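PDB 5ZRD: tyrosinase from Burkholderia thailandensis, which probably catalyses copper-dependent ortho-hydroxylation of monophenols to catechols and their further oxidation to quinones, as a tyrosinase able to work at acidic pH. Local coordinates for residues A[279-284]-A[317-322]; A[116-121]-A[323-328]; A[176-181]-A[301-306]. All blocks are in the same frame, centred on the assembly; numbering follows the deposited sequence.

From the N terminus, residues 116-121 come first and meet 323-328 in contact 2, which closes the longest loop and holds the other two contacts within it. Residues 176-181 follow and join 301-306 in contact 3. Between these two segments the chain passes through 279-284, whose partner 317-322 in contact 1 lies beyond 301-306, so contacts 1 and 3 cross. Contact 1 joins helices 274-285 and 315-334 at a copper ion, while contact 2 ties the next turns of helix 315-334 to the loop after helix 90-108. Contact 3 joins two loops beside helix 274-285. Contact 1 touches both others; contacts 2 and 3 do not meet.

Contact 1 (A[279-284]-A[317-322]). With CU (copper (II) ion), chain K; O (oxygen atom), chain L.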
loop_
_atom_site.group_PDB
_atom_site.type_symbol
_atom_site.label_atom_id
_atom_site.label_comp_id
_atom_site.label_asym_id
_atom_site.label_seq_id
_atom_site.Cartn_x
_atom_site.Cartn_y
_atom_site.Cartn_z
ATOM N N ASP A 279 -25.477 26.544 -7.584
ATOM C CA ASP A 279 -25.749 27.842 -6.924
ATOM C C ASP A 279 -26.688 27.704 -5.735
ATOM O O ASP A 279 -26.455 28.310 -4.684
ATOM C CB ASP A 279 -26.342 28.859 -7.911
ATOM C CG ASP A 279 -25.393 29.204 -9.075
ATOM O OD1 ASP A 279 -24.146 29.016 -8.970
ATOM O OD2 ASP A 279 -25.910 29.672 -10.110
ATOM N N ILE A 280 -27.738 26.893 -5.886
ATOM C CA ILE A 280 -28.795 26.825 -4.910
ATOM C C ILE A 280 -28.216 26.118 -3.684
ATOM O O ILE A 280 -28.483 26.499 -2.579
ATOM C CB ILE A 280 -30.072 26.145 -5.474
ATOM C CG1 ILE A 280 -30.819 27.003 -6.503
ATOM C CG2 ILE A 280 -31.020 25.722 -4.374
ATOM C CD1 ILE A 280 -31.263 28.386 -6.013
ATOM N N HIS A 281 -27.458 25.062 -3.892
ATOM C CA HIS A 281 -26.747 24.440 -2.823
ATOM C C HIS A 281 -25.890 25.469 -2.069
ATOM O O HIS A 281 -25.847 25.434 -0.877
ATOM C CB HIS A 281 -25.833 23.347 -3.381
ATOM C CG HIS A 281 -26.487 22.019 -3.553
ATOM N ND1 HIS A 281 -26.356 21.015 -2.616
ATOM C CD2 HIS A 281 -27.204 21.507 -4.579
ATOM C CE1 HIS A 281 -26.957 19.932 -3.068
ATOM N NE2 HIS A 281 -27.539 20.219 -4.253
ATOM N N LEU A 282 -25.129 26.320 -2.754
ATOM C CA LEU A 282 -24.240 27.189 -2.025
ATOM C C LEU A 282 -25.040 28.276 -1.287
ATOM O O LEU A 282 -24.686 28.667 -0.194
ATOM C CB LEU A 282 -23.207 27.810 -2.968
ATOM C CG LEU A 282 -22.257 26.849 -3.674
ATOM C CD1 LEU A 282 -20.970 27.552 -4.076
ATOM C CD2 LEU A 282 -21.932 25.618 -2.844
ATOM N N ALA A 283 -26.089 28.799 -1.888
ATOM C CA ALA A 283 -26.888 29.842 -1.248
ATOM C C ALA A 283 -27.537 29.300 0.034
ATOM O O ALA A 283 -27.387 29.852 1.140
ATOM C CB ALA A 283 -27.928 30.342 -2.211
ATOM N N VAL A 284 -28.251 28.191 -0.108
ATOM C CA VAL A 284 -28.907 27.551 1.012
ATOM C C VAL A 284 -27.875 27.015 2.012
ATOM O O VAL A 284 -28.138 26.972 3.213
ATOM C CB VAL A 284 -29.816 26.430 0.505
ATOM C CG1 VAL A 284 -30.276 25.552 1.654
ATOM C CG2 VAL A 284 -31.004 26.987 -0.263
ATOM N N PHE A 317 -34.288 17.472 -1.343
ATOM C CA PHE A 317 -35.158 16.694 -2.242
ATOM C C PHE A 317 -36.171 17.606 -2.940
ATOM O O PHE A 317 -36.531 17.351 -4.107
ATOM C CB PHE A 317 -35.783 15.528 -1.473
ATOM C CG PHE A 317 -34.733 14.519 -1.134
ATOM C CD1 PHE A 317 -33.952 14.689 -0.013
ATOM C CD2 PHE A 317 -34.385 13.544 -2.038
ATOM C CE1 PHE A 317 -32.904 13.829 0.249
ATOM C CE2 PHE A 317 -33.341 12.672 -1.765
ATOM C CZ PHE A 317 -32.603 12.811 -0.626
ATOM N N PHE A 318 -36.596 18.667 -2.262
ATOM C CA PHE A 318 -37.493 19.659 -2.879
ATOM C C PHE A 318 -36.761 20.396 -4.016
ATOM O O PHE A 318 -37.326 20.717 -5.072
ATOM C CB PHE A 318 -37.991 20.626 -1.797
ATOM C CG PHE A 318 -38.962 19.954 -0.861
ATOM C CD1 PHE A 318 -38.508 19.212 0.211
ATOM C CD2 PHE A 318 -40.315 19.969 -1.122
ATOM C CE1 PHE A 318 -39.394 18.534 1.022
ATOM C CE2 PHE A 318 -41.202 19.316 -0.282
ATOM C CZ PHE A 318 -40.741 18.598 0.784
ATOM N N HIS A 319 -35.492 20.687 -3.762
ATOM C CA HIS A 319 -34.617 21.337 -4.699
ATOM C C HIS A 319 -34.354 20.434 -5.911
ATOM O O HIS A 319 -34.472 20.869 -7.053
ATOM C CB HIS A 319 -33.297 21.678 -4.015
ATOM C CG HIS A 319 -32.178 21.933 -4.959
ATOM N ND1 HIS A 319 -32.189 22.974 -5.852
ATOM C CD2 HIS A 319 -31.018 21.280 -5.147
ATOM C CE1 HIS A 319 -31.056 22.977 -6.524
ATOM N NE2 HIS A 319 -30.339 21.916 -6.134
ATOM N N HIS A 320 -33.944 19.215 -5.627
ATOM C CA HIS A 320 -33.626 18.274 -6.650
ATOM C C HIS A 320 -34.861 17.831 -7.425
ATOM O O HIS A 320 -34.707 17.398 -8.556
ATOM C CB HIS A 320 -32.860 17.073 -6.112
ATOM C CG HIS A 320 -31.393 17.252 -6.306
ATOM N ND1 HIS A 320 -30.796 17.039 -7.514
ATOM C CD2 HIS A 320 -30.430 17.693 -5.473
ATOM C CE1 HIS A 320 -29.521 17.319 -7.421
ATOM N NE2 HIS A 320 -29.270 17.689 -6.174
ATOM N N CYS A 321 -36.053 18.011 -6.885
ATOM C CA CYS A 321 -37.253 17.723 -7.668
ATOM C C CYS A 321 -37.438 18.866 -8.683
ATOM O O CYS A 321 -37.835 18.662 -9.853
ATOM C CB CYS A 321 -38.441 17.485 -6.738
ATOM S SG CYS A 321 -40.007 17.083 -7.562
ATOM N N ASN A 322 -37.042 20.070 -8.270
ATOM C CA ASN A 322 -37.058 21.173 -9.225
ATOM C C ASN A 322 -35.976 20.993 -10.304
ATOM O O ASN A 322 -36.196 21.330 -11.428
ATOM C CB ASN A 322 -36.899 22.529 -8.545
ATOM C CG ASN A 322 -37.246 23.638 -9.506
ATOM O OD1 ASN A 322 -38.381 23.686 -10.012
ATOM N ND2 ASN A 322 -36.269 24.497 -9.771
HETATM CU CU CU K . -27.855 18.749 -5.568
HETATM O O O L . -26.007 17.614 -5.622
#
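Ile280 and His319 mark the nearest backbone approach, with CA atoms 8.0 Å apart, where helix segments 279-284 and 317-322 run nearly antiparallel (157°) with their axes 11.3 Å apart. At this spacing three imidazole rings and Ile280 occupy the gap between the helices. The two neighbouring residues of each helix divide the work: His281 and His320 turn their ends to the copper ion, while Ile280 and His319 pack against each other behind it. His281 NE2 binds the copper at 2.0 Å and His320 NE2 binds it at 1.9 Å. The metal draws these rings together rim to rim, and neither lies over the face of the other. The bound oxygen atom sits 2.2 Å from the same copper, and His277 supplies the third histidine ligand.

His319 does not bind the metal. Its CG stands anti to the backbone N (chi1 161°), which carries the ring into the space between the helices. There ND1 meets the CG2 branch of Ile280 at 3.3 Å, while NE2 lies 3.5 Å from His281 CD2. The planes of His281 and His319 are almost perpendicular, at 83°, their centroids 5.1 Å apart. The same NE2 also stands above one face of the His320 ring, offset toward its rim. A second-shell hydrogen bond from His281 ND1 to the Met304 carbonyl oxygen fixes the rotation of that ring and presents NE2 to the copper. His319 ND1 lies implausibly close to Glu119 OE1, a plausible partner, but the geometry of any bond there is doubtful. Two histidines one turn apart on one helix, His277 and His281, completed by His320 from an antiparallel helix, are characteristic of the second copper site in the type-3 dicopper centre of tyrosinases, held within a four-helix bundle.

Contact 2 (A[116-121]-A[323-328]); sequences FWDETD and VDRMFW
Phe116 and Arg325 form a buried aromatic-to-arginine contact, reinforced by charge from Asp118, that fastens the loop between helices 90-108 and 122-127 to helix 315-334 just beyond its copper-binding turn. Arg325 CD lies 3.5 Å from the centroid of the Phe116 ring, only 11° off the ring normal, in a CH-pi contact. Farther along the side chain, NE lies over the same ring, 3.4 Å from Phe116 CE2, and the guanidinium is tilted by 22° from the ring plane. A bend in the arginine chain (chi3 67°) lays it across the aromatic surface in this way, and NE is held by a hydrogen bond to Asn322 OD1, one turn back on the same helix. Asp118 adds a salt bridge, OD1 to Arg325 NH2 at 3.3 Å. That oxygen lies well out of the guanidinium plane, so the attraction rests on charge and not on a directed N-H. Residues Asp118 to Asp121 make a type I turn, and Asp121 is the N-cap of helix 122-127, with its carboxylate receiving the backbone N of Thr124. Within the turn, Thr120 N gives a weak hydrogen bond to Asp118 OD1. Ser404 OG is hydrogen-bonded to both Asp118 OD1 and Thr120 OG1, positioning the carboxylate, while Met326 CE lies against the guanidinium face opposite Asp118.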
loop_
_atom_site.group_PDB
_atom_site.type_symbol
_atom_site.label_atom_id
_atom_site.label_comp_id
_atom_site.label_asym_id
_atom_site.label_seq_id
_atom_site.Cartn_x
_atom_site.Cartn_y
_atom_site.Cartn_z
ATOM N N PHE A 116 -42.097 19.925 -5.876
ATOM C CA PHE A 116 -40.875 20.643 -6.223
ATOM C C PHE A 116 -40.936 22.052 -5.622
ATOM O O PHE A 116 -41.967 22.720 -5.623
ATOM C CB PHE A 116 -40.626 20.693 -7.737
ATOM C CG PHE A 116 -41.725 21.288 -8.583
ATOM C CD1 PHE A 116 -42.733 20.486 -9.103
ATOM C CD2 PHE A 116 -41.731 22.636 -8.902
ATOM C CE1 PHE A 116 -43.746 21.019 -9.892
ATOM C CE2 PHE A 116 -42.738 23.170 -9.699
ATOM C CZ PHE A 116 -43.752 22.362 -10.184
ATOM N N TRP A 117 -39.815 22.492 -5.086
ATOM C CA TRP A 117 -39.646 23.911 -4.799
ATOM C C TRP A 117 -39.354 24.616 -6.109
ATOM O O TRP A 117 -38.268 24.483 -6.649
ATOM C CB TRP A 117 -38.524 24.172 -3.790
ATOM C CG TRP A 117 -38.147 25.616 -3.675
ATOM C CD1 TRP A 117 -38.924 26.714 -3.908
ATOM C CD2 TRP A 117 -36.883 26.112 -3.239
ATOM N NE1 TRP A 117 -38.212 27.861 -3.684
ATOM C CE2 TRP A 117 -36.972 27.523 -3.226
ATOM C CE3 TRP A 117 -35.702 25.504 -2.831
ATOM C CZ2 TRP A 117 -35.891 28.334 -2.885
ATOM C CZ3 TRP A 117 -34.639 26.306 -2.493
ATOM C CH2 TRP A 117 -34.735 27.701 -2.507
ATOM N N ASP A 118 -40.350 25.333 -6.594
ATOM C CA ASP A 118 -40.206 26.120 -7.793
ATOM C C ASP A 118 -39.341 27.358 -7.526
ATOM O O ASP A 118 -39.855 28.414 -7.161
ATOM C CB ASP A 118 -41.572 26.519 -8.375
ATOM C CG ASP A 118 -41.453 27.039 -9.812
ATOM O OD1 ASP A 118 -40.331 27.428 -10.258
ATOM O OD2 ASP A 118 -42.489 27.072 -10.484
ATOM N N GLU A 119 -38.046 27.204 -7.811
ATOM C CA GLU A 119 -36.978 28.139 -7.374
ATOM C C GLU A 119 -37.013 29.453 -8.162
ATOM O O GLU A 119 -36.421 30.458 -7.712
ATOM C CB GLU A 119 -35.600 27.492 -7.567
ATOM C CG GLU A 119 -35.334 26.339 -6.619
ATOM C CD GLU A 119 -34.330 25.291 -7.077
ATOM O OE1 GLU A 119 -33.851 24.563 -6.207
ATOM O OE2 GLU A 119 -34.023 25.195 -8.300
ATOM N N THR A 120 -37.612 29.415 -9.345
ATOM C CA THR A 120 -37.620 30.540 -10.274
ATOM C C THR A 120 -39.041 31.068 -10.518
ATOM O O THR A 120 -39.252 31.837 -11.426
ATOM C CB THR A 120 -36.975 30.140 -11.606
ATOM O OG1 THR A 120 -37.593 28.948 -12.087
ATOM C CG2 THR A 120 -35.488 29.891 -11.478
ATOM N N ASP A 121 -40.018 30.655 -9.733
ATOM C CA ASP A 121 -41.345 31.260 -9.789
ATOM C C ASP A 121 -41.304 32.642 -9.121
ATOM O O ASP A 121 -40.298 33.026 -8.513
ATOM C CB ASP A 121 -42.414 30.372 -9.086
ATOM C CG ASP A 121 -42.332 30.412 -7.533
ATOM O OD1 ASP A 121 -41.443 31.095 -6.956
ATOM O OD2 ASP A 121 -43.183 29.771 -6.884
ATOM N N VAL A 323 -34.814 20.485 -9.962
ATOM C CA VAL A 323 -33.772 20.282 -10.926
ATOM C C VAL A 323 -34.239 19.219 -11.933
ATOM O O VAL A 323 -33.908 19.254 -13.128
ATOM C CB VAL A 323 -32.470 19.875 -10.213
ATOM C CG1 VAL A 323 -31.384 19.448 -11.179
ATOM C CG2 VAL A 323 -31.979 21.012 -9.344
ATOM N N ASP A 324 -35.006 18.257 -11.436
ATOM C CA ASP A 324 -35.493 17.161 -12.278
ATOM C C ASP A 324 -36.558 17.693 -13.208
ATOM O O ASP A 324 -36.632 17.286 -14.345
ATOM C CB ASP A 324 -36.080 16.045 -11.422
ATOM C CG ASP A 324 -36.300 14.768 -12.198
ATOM O OD1 ASP A 324 -35.305 14.296 -12.798
ATOM O OD2 ASP A 324 -37.460 14.242 -12.165
ATOM N N ARG A 325 -37.376 18.614 -12.713
ATOM C CA ARG A 325 -38.371 19.261 -13.549
ATOM C C ARG A 325 -37.702 20.050 -14.686
ATOM O O ARG A 325 -38.170 20.030 -15.851
ATOM C CB ARG A 325 -39.226 20.178 -12.683
ATOM C CG ARG A 325 -40.408 20.794 -13.394
ATOM C CD ARG A 325 -41.121 21.775 -12.469
ATOM N NE ARG A 325 -40.343 22.962 -12.145
ATOM C CZ ARG A 325 -40.321 24.070 -12.869
ATOM N NH1 ARG A 325 -41.075 24.137 -13.949
ATOM N NH2 ARG A 325 -39.567 25.110 -12.508
ATOM N N MET A 326 -36.606 20.728 -14.371
ATOM C CA MET A 326 -35.849 21.488 -15.400
ATOM C C MET A 326 -35.266 20.500 -16.423
ATOM O O MET A 326 -35.312 20.738 -17.616
ATOM C CB MET A 326 -34.736 22.320 -14.760
ATOM C CG MET A 326 -35.242 23.472 -13.904
ATOM S SD MET A 326 -35.841 24.860 -14.915
ATOM C CE MET A 326 -37.578 24.495 -15.015
ATOM N N PHE A 327 -34.738 19.396 -15.952
ATOM C CA PHE A 327 -34.276 18.334 -16.846
ATOM C C PHE A 327 -35.426 17.895 -17.766
ATOM O O PHE A 327 -35.229 17.707 -18.958
ATOM C CB PHE A 327 -33.718 17.192 -16.001
ATOM C CG PHE A 327 -33.267 15.964 -16.737
ATOM C CD1 PHE A 327 -32.977 15.982 -18.094
ATOM C CD2 PHE A 327 -33.138 14.771 -16.061
ATOM C CE1 PHE A 327 -32.542 14.836 -18.750
ATOM C CE2 PHE A 327 -32.681 13.622 -16.711
ATOM C CZ PHE A 327 -32.362 13.671 -18.050
ATOM N N TRP A 328 -36.632 17.775 -17.229
ATOM C CA TRP A 328 -37.793 17.297 -18.005
ATOM C C TRP A 328 -38.256 18.377 -19.003
ATOM O O TRP A 328 -38.602 18.062 -20.143
ATOM C CB TRP A 328 -38.929 16.861 -17.056
ATOM C CG TRP A 328 -40.167 16.409 -17.763
ATOM C CD1 TRP A 328 -41.381 17.029 -17.756
ATOM C CD2 TRP A 328 -40.307 15.262 -18.624
ATOM N NE1 TRP A 328 -42.260 16.349 -18.556
ATOM C CE2 TRP A 328 -41.639 15.256 -19.089
ATOM C CE3 TRP A 328 -39.443 14.260 -19.062
ATOM C CZ2 TRP A 328 -42.134 14.270 -19.933
ATOM C CZ3 TRP A 328 -39.933 13.279 -19.898
ATOM C CH2 TRP A 328 -41.264 13.282 -20.318
#

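Contact 3 (A[176-181]-A[301-306])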
loop_
_atom_site.group_PDB
_atom_site.type_symbol
_atom_site.label_atom_id
_atom_site.label_comp_id
_atom_site.label_asym_id
_atom_site.label_seq_id
_atom_site.Cartn_x
_atom_site.Cartn_y
_atom_site.Cartn_z
ATOM N N VAL A 176 -28.245 18.166 14.296
ATOM C CA VAL A 176 -29.390 18.659 13.509
ATOM C C VAL A 176 -28.854 19.451 12.301
ATOM O O VAL A 176 -27.905 20.245 12.395
ATOM C CB VAL A 176 -30.386 19.461 14.384
ATOM C CG1 VAL A 176 -29.691 20.422 15.325
ATOM C CG2 VAL A 176 -31.445 20.227 13.606
ATOM N N THR A 177 -29.468 19.238 11.133
ATOM C CA THR A 177 -28.936 19.830 9.928
ATOM C C THR A 177 -29.155 21.324 10.045
ATOM O O THR A 177 -30.159 21.707 10.685
ATOM C CB THR A 177 -29.559 19.243 8.660
ATOM O OG1 THR A 177 -30.973 19.403 8.694
ATOM C CG2 THR A 177 -29.256 17.770 8.484
ATOM N N VAL A 178 -28.247 22.111 9.448
ATOM C CA VAL A 178 -28.413 23.555 9.408
ATOM C C VAL A 178 -28.209 24.097 7.997
ATOM O O VAL A 178 -27.496 23.549 7.213
ATOM C CB VAL A 178 -27.444 24.264 10.379
ATOM C CG1 VAL A 178 -27.680 23.776 11.792
ATOM C CG2 VAL A 178 -25.975 24.105 9.992
ATOM N N ARG A 179 -28.825 25.246 7.784
ATOM C CA ARG A 179 -28.760 26.051 6.604
ATOM C C ARG A 179 -28.120 27.388 6.970
ATOM O O ARG A 179 -27.969 27.715 8.156
ATOM C CB ARG A 179 -30.180 26.276 6.080
ATOM C CG ARG A 179 -30.850 25.005 5.558
ATOM C CD ARG A 179 -32.358 25.133 5.493
ATOM N NE ARG A 179 -32.980 23.842 5.167
ATOM C CZ ARG A 179 -34.272 23.623 5.273
ATOM N NH1 ARG A 179 -35.075 24.653 5.477
ATOM N NH2 ARG A 179 -34.761 22.393 5.205
ATOM N N TYR A 180 -27.695 28.111 5.947
ATOM C CA TYR A 180 -27.303 29.487 6.088
ATOM C C TYR A 180 -28.315 30.172 7.008
ATOM O O TYR A 180 -29.490 29.984 6.811
ATOM C CB TYR A 180 -27.282 30.118 4.705
ATOM C CG TYR A 180 -27.000 31.590 4.617
ATOM C CD1 TYR A 180 -28.024 32.526 4.725
ATOM C CD2 TYR A 180 -25.724 32.051 4.339
ATOM C CE1 TYR A 180 -27.774 33.887 4.639
ATOM C CE2 TYR A 180 -25.457 33.406 4.234
ATOM C CZ TYR A 180 -26.490 34.328 4.374
ATOM O OH TYR A 180 -26.238 35.656 4.187
ATOM N N PRO A 181 -27.866 30.958 7.983
ATOM C CA PRO A 181 -26.460 31.463 8.073
ATOM C C PRO A 181 -25.636 30.698 9.111
ATOM O O PRO A 181 -24.605 31.184 9.554
ATOM C CB PRO A 181 -26.639 32.903 8.571
ATOM C CG PRO A 181 -27.771 32.726 9.558
ATOM C CD PRO A 181 -28.711 31.714 8.919
ATOM N N ASN A 301 -21.024 26.792 7.457
ATOM C CA ASN A 301 -20.746 25.478 6.866
ATOM C C ASN A 301 -21.997 24.587 6.986
ATOM O O ASN A 301 -22.015 23.551 7.684
ATOM C CB ASN A 301 -19.540 24.822 7.526
ATOM C CG ASN A 301 -18.216 25.463 7.171
ATOM O OD1 ASN A 301 -18.007 25.953 6.052
ATOM N ND2 ASN A 301 -17.265 25.355 8.082
ATOM N N GLY A 302 -23.029 24.991 6.277
ATOM C CA GLY A 302 -24.302 24.290 6.296
ATOM C C GLY A 302 -24.261 22.988 5.511
ATOM O O GLY A 302 -23.411 22.782 4.666
ATOM N N ASP A 303 -25.177 22.089 5.810
ATOM C CA ASP A 303 -25.070 20.775 5.234
ATOM C C ASP A 303 -25.190 20.796 3.710
ATOM O O ASP A 303 -24.437 20.115 3.038
ATOM C CB ASP A 303 -26.055 19.807 5.894
ATOM C CG ASP A 303 -25.694 19.515 7.330
ATOM O OD1 ASP A 303 -26.131 20.313 8.185
ATOM O OD2 ASP A 303 -24.962 18.516 7.602
ATOM N N MET A 304 -26.075 21.636 3.184
ATOM C CA MET A 304 -26.347 21.743 1.736
ATOM C C MET A 304 -25.136 22.292 0.954
ATOM O O MET A 304 -25.111 22.187 -0.258
ATOM C CB MET A 304 -27.553 22.661 1.493
ATOM C CG MET A 304 -28.895 21.952 1.594
ATOM S SD MET A 304 -29.222 20.803 0.239
ATOM C CE MET A 304 -29.422 21.927 -1.133
ATOM N N GLY A 305 -24.132 22.858 1.624
ATOM C CA GLY A 305 -23.066 23.611 0.971
ATOM C C GLY A 305 -21.988 22.757 0.341
ATOM O O GLY A 305 -21.198 23.291 -0.404
ATOM N N GLU A 306 -21.962 21.453 0.645
ATOM C CA GLU A 306 -20.995 20.506 0.152
ATOM C C GLU A 306 -21.732 19.162 -0.042
ATOM O O GLU A 306 -22.850 18.951 0.472
ATOM C CB GLU A 306 -19.845 20.293 1.143
ATOM C CG GLU A 306 -18.731 21.342 1.080
ATOM C CD GLU A 306 -19.000 22.744 1.635
ATOM O OE1 GLU A 306 -19.964 22.931 2.388
ATOM O OE2 GLU A 306 -18.216 23.656 1.296
HETATM O O HOH W 1 -28.198 22.579 4.846
#
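Val178 and Asp303 grip each other through two hydrogen bonds, one in each direction. The amide N of Val178 donates to Asp303 OD1 at 3.1 Å, with an N-H...O angle of 162°, meeting the carboxylate oxygen nearly along its C-O bond. In return, Asp303 N donates to Val178 O at 3.1 Å. One aspartate can serve both ends of the same residue because its CG lies beside its own backbone N, anti to the carbonyl carbon (chi1 -68°), which brings carboxylate and amide to the same strip of chain. Val178 O has a second partner in a bridging water, which donates to it at 2.7 Å and accepts from Met304 N at 2.9 Å. The water thus carries the link on to the next residue of the 3-10 segment 303-305.

Around these bonds the packing is close. Gly302, with no side chain, lets its CA come within 3.4 Å of Val178 O, and Val178 CG2 covers the same glycine. Thr177 CB lies 3.6 Å from Asp303 OD1 with CG2 alongside, the two side chains crossing at about a right angle.

Farther out, Tyr175 OH also hydrogen-bonds to Asp303 OD1, while OD2 is held by a salt bridge to Lys171 NZ and a hydrogen bond to Thr309 OG1. Segment 176-181 is itself tied down by backbone bonds from Thr177 to Phe152 and from Tyr180 to Val284 of helix 274-285. The Asp303 side chain lies about 12 Å from a copper ion, but the neighbouring Met304 carbonyl holds the copper ligand His281, so this joint between two loops is linked to the site through the second shell. Donors on both carboxylate oxygens, one of them from a lysine, would be expected to favour the ionised form of Asp303.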